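Local structure of pectinesterase 1 (Solanum lycopersicum, 1XG2) at residues K30-E44 / N54-T68. The protein hydrolyses the methyl esters of cell-wall pectin, releasing methanol, through the pectinesterase domain of a longer precursor that forms this chain. Numbering follows the deposited sequence.
Sequences KTRYVIYVKRGTYKE and NLMIVGDGMYATTIT
D60 and R39 meet at the corner where 30-44 turns from one strand into the next. The carboxylate oxygen D60 OD2 accepts the backbone N-H of R39 N at 3.1 Å through its anti lone pair, in a bent bond. The same OD2 lies in the plane of the R39 guanidinium, at its edge, in a long salt bridge of 3.8 Å to R39 NE. As modelled, with its place less certain because it crowds the carboxylate, the Y36 hydroxyl also reaches D60 OD1; a water donates to OD1 as well. An alanine in place of D60 would probably leave the R39 backbone N-H without its acceptor and the guanidinium without this acidic partner. At the same corner T65 OG1 donates to V37 O at 3.0 Å, from above the carbonyl plane. On both sides of the bend the backbones pair in parallel: Y33 and I35 alternate with M56 and V58 in the first sheet, whose bonds include M56 N to Y33 O at 2.8 Å, and G40 and Y42 with T66 and T68 in the second. Many side chains pack diagonally, between neighbouring positions of the two strands. V34 CG1 touches V58 CG1 at 3.7 Å, that methyl of V34 standing anti to the backbone N (chi1 -176°). On the sheet face that carries I35, L55 and V37, I35 CD1 meets L55 CD2 at 3.6 Å, and V37 CG1 presses on T65 CG2; helix 18-24 covers I35 and V37. Further along, the directly paired Y42 and I67 pack CB on CD1 at 3.7 Å. Two successive coils, each passing from one parallel sheet into the next with equivalent strands side by side, are the mark of the right-handed parallel beta-helix of pectinesterases, here near its N-terminal end.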
ATOM      1  N   LYS A  30      -0.176 -19.791  13.990  1.00 23.86           N
ATOM      2  CA  LYS A  30      -0.346 -20.551  12.757  1.00 24.09           C
ATOM      3  C   LYS A  30      -1.820 -20.709  12.368  1.00 22.88           C
ATOM      4  O   LYS A  30      -2.122 -21.250  11.296  1.00 22.76           O
ATOM      5  CB  LYS A  30       0.304 -21.936  12.889  1.00 25.14           C
ATOM      6  CG  LYS A  30       1.830 -21.898  12.934  1.00 28.29           C
ATOM      7  CD  LYS A  30       2.410 -23.252  13.349  1.00 31.83           C
ATOM      8  CE  LYS A  30       3.915 -23.157  13.655  1.00 34.26           C
ATOM      9  NZ  LYS A  30       4.210 -23.390  15.115  1.00 35.04           N
ATOM     10  N   THR A  31      -2.726 -20.275  13.248  1.00 21.74           N
ATOM     11  CA  THR A  31      -4.150 -20.174  12.918  1.00 20.48           C
ATOM     12  C   THR A  31      -4.732 -18.786  13.209  1.00 20.06           C
ATOM     13  O   THR A  31      -4.190 -17.980  13.979  1.00 19.02           O
ATOM     14  CB  THR A  31      -4.991 -21.204  13.705  1.00 21.07           C
ATOM     15  OG1 THR A  31      -4.729 -21.058  15.107  1.00 17.84           O
ATOM     16  CG2 THR A  31      -4.606 -22.646  13.364  1.00 20.57           C
ATOM     17  N   ARG A  32      -5.881 -18.539  12.598  1.00 19.94           N
ATOM     18  CA  ARG A  32      -6.574 -17.274  12.741  1.00 19.87           C
ATOM     19  C   ARG A  32      -7.005 -17.064  14.173  1.00 19.46           C
ATOM     20  O   ARG A  32      -7.667 -17.909  14.759  1.00 19.51           O
ATOM     21  CB  ARG A  32      -7.792 -17.264  11.832  1.00 20.24           C
ATOM     22  CG  ARG A  32      -8.467 -15.912  11.722  0.50 20.98           C
ATOM     23  CD  ARG A  32      -9.967 -16.006  11.497  0.50 23.15           C
ATOM     24  NE  ARG A  32     -10.362 -15.637  10.141  0.50 23.60           N
ATOM     25  CZ  ARG A  32     -11.561 -15.863   9.613  0.50 24.28           C
ATOM     26  NH1 ARG A  32     -12.508 -16.502  10.295  0.50 24.12           N
ATOM     27  NH2 ARG A  32     -11.818 -15.444   8.387  0.50 23.91           N
ATOM     28  N   TYR A  33      -6.626 -15.919  14.720  1.00 18.85           N
ATOM     29  CA  TYR A  33      -6.979 -15.517  16.073  1.00 18.36           C
ATOM     30  C   TYR A  33      -7.909 -14.305  15.968  1.00 17.44           C
ATOM     31  O   TYR A  33      -7.577 -13.349  15.298  1.00 16.17           O
ATOM     32  CB  TYR A  33      -5.714 -15.127  16.828  1.00 18.70           C
ATOM     33  CG  TYR A  33      -5.937 -14.756  18.282  1.00 20.40           C
ATOM     34  CD1 TYR A  33      -5.836 -15.709  19.297  1.00 22.71           C
ATOM     35  CD2 TYR A  33      -6.208 -13.445  18.645  1.00 22.32           C
ATOM     36  CE1 TYR A  33      -6.032 -15.361  20.632  1.00 22.16           C
ATOM     37  CE2 TYR A  33      -6.404 -13.088  19.959  1.00 21.99           C
ATOM     38  CZ  TYR A  33      -6.307 -14.045  20.957  1.00 24.14           C
ATOM     39  OH  TYR A  33      -6.493 -13.653  22.273  1.00 23.59           O
ATOM     40  N   VAL A  34      -9.053 -14.349  16.650  1.00 16.44           N
ATOM     41  CA  VAL A  34     -10.119 -13.375  16.454  1.00 16.32           C
ATOM     42  C   VAL A  34     -10.329 -12.484  17.675  1.00 16.14           C
ATOM     43  O   VAL A  34     -10.598 -12.982  18.785  1.00 16.61           O
ATOM     44  CB  VAL A  34     -11.445 -14.078  16.124  1.00 16.26           C
ATOM     45  CG1 VAL A  34     -12.553 -13.042  15.819  1.00 16.63           C
ATOM     46  CG2 VAL A  34     -11.282 -15.023  14.957  1.00 16.65           C
ATOM     47  N   ILE A  35     -10.196 -11.174  17.469  1.00 16.07           N
ATOM     48  CA  ILE A  35     -10.569 -10.146  18.453  1.00 15.93           C
ATOM     49  C   ILE A  35     -11.888  -9.518  18.016  1.00 15.98           C
ATOM     50  O   ILE A  35     -11.957  -8.947  16.937  1.00 15.91           O
ATOM     51  CB  ILE A  35      -9.479  -9.051  18.523  1.00 15.87           C
ATOM     52  CG1 ILE A  35      -8.143  -9.643  18.979  1.00 16.24           C
ATOM     53  CG2 ILE A  35      -9.897  -7.926  19.468  1.00 16.13           C
ATOM     54  CD1 ILE A  35      -6.959  -8.692  18.849  1.00 16.09           C
ATOM     55  N   TYR A  36     -12.922  -9.618  18.852  1.00 16.34           N
ATOM     56  CA  TYR A  36     -14.235  -9.030  18.592  1.00 16.44           C
ATOM     57  C   TYR A  36     -14.343  -7.737  19.389  1.00 16.09           C
ATOM     58  O   TYR A  36     -14.117  -7.737  20.581  1.00 17.03           O
ATOM     59  CB  TYR A  36     -15.353 -10.027  18.968  1.00 17.04           C
ATOM     60  CG  TYR A  36     -16.773  -9.466  19.025  1.00 19.36           C
ATOM     61  CD1 TYR A  36     -17.268  -8.645  18.027  1.00 22.43           C
ATOM     62  CD2 TYR A  36     -17.629  -9.790  20.082  1.00 23.68           C
ATOM     63  CE1 TYR A  36     -18.574  -8.149  18.070  1.00 23.59           C
ATOM     64  CE2 TYR A  36     -18.942  -9.294  20.137  1.00 24.74           C
ATOM     65  CZ  TYR A  36     -19.399  -8.466  19.127  1.00 25.53           C
ATOM     66  OH  TYR A  36     -20.690  -7.963  19.162  1.00 29.57           O
ATOM     67  N   VAL A  37     -14.672  -6.641  18.722  1.00 15.51           N
ATOM     68  CA  VAL A  37     -14.802  -5.340  19.348  1.00 15.72           C
ATOM     69  C   VAL A  37     -16.273  -4.955  19.350  1.00 16.48           C
ATOM     70  O   VAL A  37     -16.857  -4.677  18.295  1.00 16.79           O
ATOM     71  CB  VAL A  37     -13.991  -4.262  18.583  1.00 15.48           C
ATOM     72  CG1 VAL A  37     -13.994  -2.959  19.348  1.00 15.39           C
ATOM     73  CG2 VAL A  37     -12.567  -4.740  18.315  1.00 15.49           C
ATOM     74  N   LYS A  38     -16.880  -4.954  20.534  1.00 17.49           N
ATOM     75  CA  LYS A  38     -18.288  -4.590  20.684  1.00 18.42           C
ATOM     76  C   LYS A  38     -18.548  -3.140  20.319  1.00 18.54           C
ATOM     77  O   LYS A  38     -17.617  -2.330  20.257  1.00 19.12           O
ATOM     78  CB  LYS A  38     -18.755  -4.840  22.113  1.00 19.37           C
ATOM     79  CG  LYS A  38     -18.815  -6.299  22.517  1.00 20.98           C
ATOM     80  CD  LYS A  38     -19.905  -6.484  23.589  1.00 23.81           C
ATOM     81  CE  LYS A  38     -19.821  -7.828  24.290  1.00 25.50           C
ATOM     82  NZ  LYS A  38     -20.879  -7.977  25.351  1.00 24.75           N
ATOM     83  N   ARG A  39     -19.819  -2.815  20.085  1.00 18.39           N
ATOM     84  CA  ARG A  39     -20.214  -1.495  19.609  1.00 18.66           C
ATOM     85  C   ARG A  39     -19.709  -0.408  20.537  1.00 18.02           C
ATOM     86  O   ARG A  39     -19.606  -0.600  21.757  1.00 17.74           O
ATOM     87  CB  ARG A  39     -21.739  -1.383  19.426  1.00 19.19           C
ATOM     88  CG  ARG A  39     -22.558  -1.412  20.716  1.00 21.00           C
ATOM     89  CD  ARG A  39     -24.047  -1.627  20.481  1.00 23.06           C
ATOM     90  NE  ARG A  39     -24.304  -2.918  19.825  1.00 26.56           N
ATOM     91  CZ  ARG A  39     -25.517  -3.409  19.553  1.00 28.83           C
ATOM     92  NH1 ARG A  39     -26.622  -2.729  19.862  1.00 28.25           N
ATOM     93  NH2 ARG A  39     -25.624  -4.590  18.960  1.00 29.98           N
ATOM     94  N   GLY A  40     -19.358   0.718  19.933  1.00 17.31           N
ATOM     95  CA  GLY A  40     -18.756   1.821  20.646  1.00 16.87           C
ATOM     96  C   GLY A  40     -17.757   2.530  19.757  1.00 16.81           C
ATOM     97  O   GLY A  40     -17.398   2.037  18.681  1.00 15.04           O
ATOM     98  N   THR A  41     -17.330   3.700  20.209  1.00 16.72           N
ATOM     99  CA  THR A  41     -16.307   4.477  19.538  1.00 17.25           C
ATOM    100  C   THR A  41     -15.063   4.454  20.417  1.00 17.41           C
ATOM    101  O   THR A  41     -15.117   4.813  21.588  1.00 17.68           O
ATOM    102  CB  THR A  41     -16.832   5.883  19.285  1.00 17.48           C
ATOM    103  OG1 THR A  41     -17.872   5.809  18.293  1.00 18.02           O
ATOM    104  CG2 THR A  41     -15.765   6.773  18.657  1.00 18.14           C
ATOM    105  N   TYR A  42     -13.950   4.008  19.839  1.00 16.85           N
ATOM    106  CA  TYR A  42     -12.712   3.773  20.570  1.00 16.68           C
ATOM    107  C   TYR A  42     -11.693   4.756  20.040  1.00 17.16           C
ATOM    108  O   TYR A  42     -11.255   4.655  18.898  1.00 15.38           O
ATOM    109  CB  TYR A  42     -12.243   2.326  20.360  1.00 16.15           C
ATOM    110  CG  TYR A  42     -13.222   1.286  20.850  1.00 16.15           C
ATOM    111  CD1 TYR A  42     -14.373   0.984  20.132  1.00 15.73           C
ATOM    112  CD2 TYR A  42     -13.000   0.602  22.047  1.00 17.50           C
ATOM    113  CE1 TYR A  42     -15.278   0.034  20.588  1.00 16.84           C
ATOM    114  CE2 TYR A  42     -13.909  -0.356  22.518  1.00 16.90           C
ATOM    115  CZ  TYR A  42     -15.044  -0.629  21.783  1.00 17.77           C
ATOM    116  OH  TYR A  42     -15.935  -1.570  22.234  1.00 19.15           O
ATOM    117  N   LYS A  43     -11.337   5.712  20.888  1.00 18.11           N
ATOM    118  CA  LYS A  43     -10.448   6.809  20.548  1.00 19.12           C
ATOM    119  C   LYS A  43      -9.030   6.328  20.848  1.00 18.79           C
ATOM    120  O   LYS A  43      -8.499   6.578  21.934  1.00 17.35           O
ATOM    121  CB  LYS A  43     -10.818   8.025  21.416  1.00 20.15           C
ATOM    122  CG  LYS A  43     -10.905   9.386  20.756  1.00 24.53           C
ATOM    123  CD  LYS A  43     -12.101  10.176  21.381  1.00 28.41           C
ATOM    124  CE  LYS A  43     -12.037  11.695  21.139  1.00 31.11           C
ATOM    125  NZ  LYS A  43     -13.237  12.401  21.727  1.00 32.47           N
ATOM    126  N   GLU A  44      -8.441   5.598  19.900  1.00 18.10           N
ATOM    127  CA  GLU A  44      -7.083   5.081  20.043  1.00 18.24           C
ATOM    128  C   GLU A  44      -6.382   4.937  18.692  1.00 18.07           C
ATOM    129  O   GLU A  44      -7.019   4.810  17.643  1.00 17.89           O
ATOM    130  CB  GLU A  44      -7.018   3.738  20.828  1.00 19.09           C
ATOM    131  CG  GLU A  44      -8.222   2.827  20.750  1.00 19.51           C
ATOM    132  CD  GLU A  44      -8.088   1.532  21.562  1.00 20.56           C
ATOM    133  OE1 GLU A  44      -6.973   0.979  21.715  1.00 17.77           O
ATOM    134  OE2 GLU A  44      -9.140   1.042  22.035  1.00 20.98           O
ATOM    135  N   ASN A  54      -1.923 -13.385  11.346  1.00 17.95           N
ATOM    136  CA  ASN A  54      -3.197 -14.086  11.250  1.00 18.16           C
ATOM    137  C   ASN A  54      -4.219 -13.580  12.269  1.00 17.95           C
ATOM    138  O   ASN A  54      -5.017 -14.360  12.806  1.00 18.10           O
ATOM    139  CB  ASN A  54      -2.971 -15.602  11.391  1.00 18.19           C
ATOM    140  CG  ASN A  54      -2.178 -16.175  10.243  1.00 18.90           C
ATOM    141  OD1 ASN A  54      -2.496 -15.935   9.078  1.00 17.94           O
ATOM    142  ND2 ASN A  54      -1.126 -16.929  10.561  1.00 18.28           N
ATOM    143  N   LEU A  55      -4.178 -12.275  12.526  1.00 16.57           N
ATOM    144  CA  LEU A  55      -5.082 -11.629  13.460  1.00 16.86           C
ATOM    145  C   LEU A  55      -6.303 -11.143  12.699  1.00 15.86           C
ATOM    146  O   LEU A  55      -6.156 -10.476  11.679  1.00 14.99           O
ATOM    147  CB  LEU A  55      -4.411 -10.414  14.106  1.00 16.94           C
ATOM    148  CG  LEU A  55      -4.266 -10.347  15.620  1.00 21.81           C
ATOM    149  CD1 LEU A  55      -3.889  -8.924  16.035  1.00 22.92           C
ATOM    150  CD2 LEU A  55      -5.534 -10.791  16.343  1.00 23.05           C
ATOM    151  N   MET A  56      -7.487 -11.455  13.218  1.00 15.02           N
ATOM    152  CA  MET A  56      -8.741 -10.918  12.718  1.00 14.90           C
ATOM    153  C   MET A  56      -9.316  -9.955  13.759  1.00 14.93           C
ATOM    154  O   MET A  56      -9.505 -10.323  14.916  1.00 15.65           O
ATOM    155  CB  MET A  56      -9.732 -12.043  12.454  1.00 14.82           C
ATOM    156  CG  MET A  56     -11.105 -11.571  11.975  1.00 15.33           C
ATOM    157  SD  MET A  56     -12.090 -12.960  11.437  1.00 19.70           S
ATOM    158  CE  MET A  56     -13.438 -12.165  10.658  1.00 18.20           C
ATOM    159  N   ILE A  57      -9.546  -8.711  13.355  1.00 14.89           N
ATOM    160  CA  ILE A  57     -10.202  -7.730  14.207  1.00 14.29           C
ATOM    161  C   ILE A  57     -11.576  -7.529  13.602  1.00 13.85           C
ATOM    162  O   ILE A  57     -11.700  -7.111  12.465  1.00 12.49           O
ATOM    163  CB  ILE A  57      -9.407  -6.418  14.269  1.00 14.66           C
ATOM    164  CG1 ILE A  57      -8.057  -6.663  14.952  1.00 14.81           C
ATOM    165  CG2 ILE A  57     -10.192  -5.336  15.016  1.00 14.74           C
ATOM    166  CD1 ILE A  57      -7.176  -5.433  15.095  1.00 15.16           C
ATOM    167  N   VAL A  58     -12.609  -7.861  14.365  1.00 13.32           N
ATOM    168  CA  VAL A  58     -13.970  -7.802  13.856  1.00 13.25           C
ATOM    169  C   VAL A  58     -14.830  -7.025  14.839  1.00 13.25           C
ATOM    170  O   VAL A  58     -14.776  -7.281  16.034  1.00 13.10           O
ATOM    171  CB  VAL A  58     -14.530  -9.239  13.576  1.00 13.20           C
ATOM    172  CG1 VAL A  58     -14.518 -10.105  14.807  1.00 14.11           C
ATOM    173  CG2 VAL A  58     -15.914  -9.184  12.974  1.00 13.82           C
ATOM    174  N   GLY A  59     -15.593  -6.065  14.333  1.00 13.88           N
ATOM    175  CA  GLY A  59     -16.509  -5.292  15.143  1.00 14.82           C
ATOM    176  C   GLY A  59     -17.943  -5.784  15.045  1.00 15.75           C
ATOM    177  O   GLY A  59     -18.225  -6.866  14.512  1.00 16.18           O
ATOM    178  N   ASP A  60     -18.852  -4.952  15.539  1.00 16.78           N
ATOM    179  CA  ASP A  60     -20.277  -5.254  15.618  1.00 18.24           C
ATOM    180  C   ASP A  60     -21.018  -4.750  14.379  1.00 17.99           C
ATOM    181  O   ASP A  60     -22.247  -4.725  14.355  1.00 19.11           O
ATOM    182  CB  ASP A  60     -20.854  -4.561  16.868  1.00 19.01           C
ATOM    183  CG  ASP A  60     -21.494  -5.515  17.846  1.00 23.04           C
ATOM    184  OD1 ASP A  60     -22.087  -6.532  17.421  1.00 26.34           O
ATOM    185  OD2 ASP A  60     -21.449  -5.303  19.085  1.00 30.64           O
ATOM    186  N   GLY A  61     -20.277  -4.354  13.347  1.00 17.15           N
ATOM    187  CA  GLY A  61     -20.844  -3.701  12.187  1.00 16.83           C
ATOM    188  C   GLY A  61     -20.129  -2.403  11.866  1.00 16.80           C
ATOM    189  O   GLY A  61     -19.703  -1.695  12.769  1.00 16.56           O
ATOM    190  N   MET A  62     -20.035  -2.083  10.576  1.00 16.61           N
ATOM    191  CA  MET A  62     -19.281  -0.922  10.119  1.00 16.72           C
ATOM    192  C   MET A  62     -19.848   0.425  10.576  1.00 16.97           C
ATOM    193  O   MET A  62     -19.140   1.420  10.518  1.00 15.93           O
ATOM    194  CB  MET A  62     -19.171  -0.917   8.605  1.00 16.96           C
ATOM    195  CG  MET A  62     -20.515  -0.820   7.866  1.00 17.45           C
ATOM    196  SD  MET A  62     -20.343  -0.386   6.135  1.00 22.58           S
ATOM    197  CE  MET A  62     -19.278  -1.633   5.582  1.00 20.32           C
ATOM    198  N   TYR A  63     -21.110   0.458  11.003  1.00 17.03           N
ATOM    199  CA  TYR A  63     -21.706   1.675  11.574  1.00 17.77           C
ATOM    200  C   TYR A  63     -21.653   1.703  13.101  1.00 17.66           C
ATOM    201  O   TYR A  63     -21.708   2.778  13.693  1.00 18.92           O
ATOM    202  CB  TYR A  63     -23.155   1.882  11.078  1.00 17.53           C
ATOM    203  CG  TYR A  63     -23.293   1.800   9.585  1.00 18.36           C
ATOM    204  CD1 TYR A  63     -24.183   0.920   8.995  1.00 20.19           C
ATOM    205  CD2 TYR A  63     -22.510   2.592   8.750  1.00 19.77           C
ATOM    206  CE1 TYR A  63     -24.296   0.843   7.612  1.00 20.55           C
ATOM    207  CE2 TYR A  63     -22.607   2.505   7.379  1.00 20.32           C
ATOM    208  CZ  TYR A  63     -23.497   1.646   6.819  1.00 21.61           C
ATOM    209  OH  TYR A  63     -23.590   1.573   5.449  1.00 26.05           O
ATOM    210  N   ALA A  64     -21.515   0.531  13.717  1.00 17.47           N
ATOM    211  CA  ALA A  64     -21.633   0.330  15.159  1.00 17.37           C
ATOM    212  C   ALA A  64     -20.327   0.365  15.969  1.00 16.78           C
ATOM    213  O   ALA A  64     -20.349   0.768  17.123  1.00 16.69           O
ATOM    214  CB  ALA A  64     -22.325  -1.002  15.419  1.00 17.61           C
ATOM    215  N   THR A  65     -19.227  -0.116  15.386  1.00 15.52           N
ATOM    216  CA  THR A  65     -17.919  -0.119  16.033  1.00 14.86           C
ATOM    217  C   THR A  65     -16.986   0.778  15.245  1.00 13.67           C
ATOM    218  O   THR A  65     -16.780   0.569  14.053  1.00 12.58           O
ATOM    219  CB  THR A  65     -17.319  -1.544  16.135  1.00 15.01           C
ATOM    220  OG1 THR A  65     -18.139  -2.372  16.960  1.00 15.96           O
ATOM    221  CG2 THR A  65     -15.999  -1.526  16.900  1.00 14.88           C
ATOM    222  N   THR A  66     -16.426   1.779  15.918  1.00 13.10           N
ATOM    223  CA  THR A  66     -15.540   2.749  15.282  1.00 13.08           C
ATOM    224  C   THR A  66     -14.224   2.888  16.066  1.00 12.97           C
ATOM    225  O   THR A  66     -14.243   3.079  17.285  1.00 13.80           O
ATOM    226  CB  THR A  66     -16.235   4.113  15.240  1.00 13.26           C
ATOM    227  OG1 THR A  66     -17.387   4.057  14.393  1.00 12.80           O
ATOM    228  CG2 THR A  66     -15.369   5.145  14.591  1.00 12.15           C
ATOM    229  N   ILE A  67     -13.101   2.792  15.364  1.00 12.59           N
ATOM    230  CA  ILE A  67     -11.802   3.164  15.913  1.00 12.00           C
ATOM    231  C   ILE A  67     -11.489   4.512  15.321  1.00 12.13           C
ATOM    232  O   ILE A  67     -11.515   4.663  14.101  1.00 11.54           O
ATOM    233  CB  ILE A  67     -10.712   2.140  15.537  1.00 11.69           C
ATOM    234  CG1 ILE A  67     -11.209   0.724  15.770  1.00 11.01           C
ATOM    235  CG2 ILE A  67      -9.418   2.402  16.322  1.00 12.28           C
ATOM    236  CD1 ILE A  67     -11.701   0.426  17.190  1.00 12.69           C
ATOM    237  N   THR A  68     -11.191   5.503  16.169  1.00 12.04           N
ATOM    238  CA  THR A  68     -11.020   6.866  15.698  1.00 12.01           C
ATOM    239  C   THR A  68      -9.762   7.528  16.248  1.00 12.43           C
ATOM    240  O   THR A  68      -9.286   7.183  17.324  1.00 12.02           O
ATOM    241  CB  THR A  68     -12.285   7.711  15.992  1.00 12.62           C
ATOM    242  OG1 THR A  68     -12.197   8.999  15.347  1.00 13.93           O
ATOM    243  CG2 THR A  68     -12.456   8.002  17.468  1.00 13.57           C
TER
HETATM  244  O   HOH W   1     -24.352  -7.485  18.506  1.00 41.46           O
HETATM  245  O   HOH W   2     -20.052   3.943  18.324  1.00 20.96           O